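Local coordinates for protein Mto2 (Schizosaccharomyces pombe, PDB 6GDJ) that acts together with Mto1 to promote cytoplasmic microtubule nucleation by recruiting the gamma-tubulin complex to interphase and equatorial microtubule organising centres, at the interface of chains A and B. Sequence-based numbering; all coordinates share one arbitrary frame. Chains: chain A/B, Mto2.

The interface of chains A and B. Residues chain A 32, 39, 47, 51, 54-55; chain B 31-32, 35, 39, 51, 55.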
# COMPACT_ATOMS: atom_id res chain seq x y z
N ALA A 32 0.03 0.57 6.87
CA ALA A 32 0.13 -0.76 6.21
C ALA A 32 1.50 -1.42 6.44
O ALA A 32 1.59 -2.57 6.76
CB ALA A 32 -0.17 -0.67 4.75
N LEU A 39 3.06 -8.60 11.20
CA LEU A 39 2.91 -9.95 10.66
C LEU A 39 4.25 -10.69 10.49
O LEU A 39 4.34 -11.86 10.74
CB LEU A 39 2.20 -9.87 9.29
CG LEU A 39 0.74 -9.44 9.34
CD1 LEU A 39 0.19 -9.03 8.03
CD2 LEU A 39 -0.07 -10.55 9.95
N VAL A 47 3.81 -15.62 2.19
CA VAL A 47 2.82 -14.63 1.84
C VAL A 47 3.06 -13.28 2.50
O VAL A 47 2.95 -12.24 1.85
CB VAL A 47 1.38 -15.13 2.25
CG1 VAL A 47 0.35 -14.13 1.90
CG2 VAL A 47 1.04 -16.43 1.54
N LEU A 51 3.92 -9.72 0.72
CA LEU A 51 3.27 -8.50 1.09
C LEU A 51 4.32 -7.40 1.27
O LEU A 51 4.15 -6.28 0.79
CB LEU A 51 2.48 -8.68 2.36
CG LEU A 51 1.95 -7.41 3.03
CD1 LEU A 51 0.90 -6.78 2.15
CD2 LEU A 51 1.43 -7.71 4.39
N SER A 54 5.63 -6.22 -1.96
CA SER A 54 4.68 -5.37 -2.62
C SER A 54 4.58 -3.95 -2.03
O SER A 54 4.47 -3.01 -2.76
CB SER A 54 3.33 -5.99 -2.73
OG SER A 54 2.69 -6.10 -1.50
N LEU A 55 4.70 -3.83 -0.70
CA LEU A 55 4.71 -2.53 -0.12
C LEU A 55 5.95 -1.77 -0.40
O LEU A 55 5.89 -0.57 -0.64
CB LEU A 55 4.42 -2.68 1.36
CG LEU A 55 3.02 -3.14 1.77
CD1 LEU A 55 2.87 -3.44 3.28
CD2 LEU A 55 1.97 -2.15 1.28
N GLN B 31 -0.99 -6.03 -5.96
CA GLN B 31 -0.30 -7.12 -5.34
C GLN B 31 -0.44 -7.12 -3.82
O GLN B 31 -0.62 -8.15 -3.21
CB GLN B 31 1.17 -7.14 -5.73
CG GLN B 31 1.33 -7.51 -7.22
CD GLN B 31 0.72 -8.85 -7.57
OE1 GLN B 31 0.92 -9.87 -6.85
NE2 GLN B 31 -0.04 -8.86 -8.67
N ALA B 32 -0.36 -5.92 -3.18
CA ALA B 32 -0.56 -5.87 -1.75
C ALA B 32 -1.90 -6.39 -1.33
O ALA B 32 -2.08 -7.15 -0.40
CB ALA B 32 -0.35 -4.49 -1.18
N HIS B 35 -2.09 -10.22 -1.62
CA HIS B 35 -1.54 -10.87 -0.46
C HIS B 35 -2.41 -10.73 0.77
O HIS B 35 -2.58 -11.69 1.52
CB HIS B 35 -0.11 -10.43 -0.22
CG HIS B 35 0.78 -10.66 -1.40
ND1 HIS B 35 0.77 -11.85 -2.11
CD2 HIS B 35 1.60 -9.82 -2.09
CE1 HIS B 35 1.59 -11.73 -3.14
NE2 HIS B 35 2.08 -10.51 -3.17
N LEU B 39 -4.13 -13.63 3.08
CA LEU B 39 -4.05 -13.66 4.55
C LEU B 39 -5.39 -13.76 5.21
O LEU B 39 -5.56 -14.53 6.15
CB LEU B 39 -3.28 -12.44 5.04
CG LEU B 39 -1.78 -12.50 4.67
CD1 LEU B 39 -1.15 -11.16 4.96
CD2 LEU B 39 -0.99 -13.56 5.38
N LEU B 51 -4.64 -4.48 8.54
CA LEU B 51 -3.97 -4.33 7.25
C LEU B 51 -4.94 -4.01 6.13
O LEU B 51 -4.72 -3.10 5.35
CB LEU B 51 -3.18 -5.54 6.91
CG LEU B 51 -2.57 -5.61 5.51
CD1 LEU B 51 -1.42 -4.60 5.36
CD2 LEU B 51 -2.15 -7.06 5.20
N LEU B 55 -5.12 -0.71 3.74
CA LEU B 55 -5.09 -0.73 2.27
C LEU B 55 -6.31 -0.11 1.67
O LEU B 55 -6.21 0.59 0.68
CB LEU B 55 -4.86 -2.14 1.75
CG LEU B 55 -3.53 -2.79 2.09
CD1 LEU B 55 -3.48 -4.23 1.73
CD2 LEU B 55 -2.35 -2.02 1.43
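The hydroxyl OG of A:Ser54 is gripped by one hydrogen bond within its own helix, donated to the backbone carbonyl O of A:Leu51 at 2.7 Å. It meets that oxygen from above the carbonyl plane, 27° out of it. With chi1 at 69°, OG is wedged between the backbone N and C, which turns it back onto the preceding turn. OG also touches chain B: it packs on CA of B:Ala32 at 3.3 Å and lies in the plane of the B:His35 imidazole, at its edge; neither is a hydrogen bond. Beside it, CB of A:Ser54 touches CB of B:Gln31. CD2 of the B:His35 imidazole abuts the backbone of A:Leu51, 3.8 Å from its CA. Further along, CG1 of A:Val47, anti to the backbone N, meets CD2 of B:Leu39 at 3.8 Å as the two side chains run antiparallel alongside one another. At the centre the paired leucines meet tip to tip. A:Leu51 and B:Leu51, each with CG anti to its backbone N, touch CD2 to CD2 at 3.7 Å. A:Leu39 and B:Leu39 meet through their CD1 methyls at 4.0 Å. A:Leu39 also crosses B:Leu51 at about a right angle. CD2 of A:Leu55 reaches CB of B:Ala32, and B:Leu55 repeats this against A:Ala32. No polar pair bonds across this patch, so it is held by apolar packing of helix 23-42 of each chain against the long helix of the other (46-72 in A, 46-70 in B), with like-to-like contact at the Leu39 and Leu51 pairs. This helical interface joins two copies of the twin-cysteine dimerisation domain, pairing Mto2 chains.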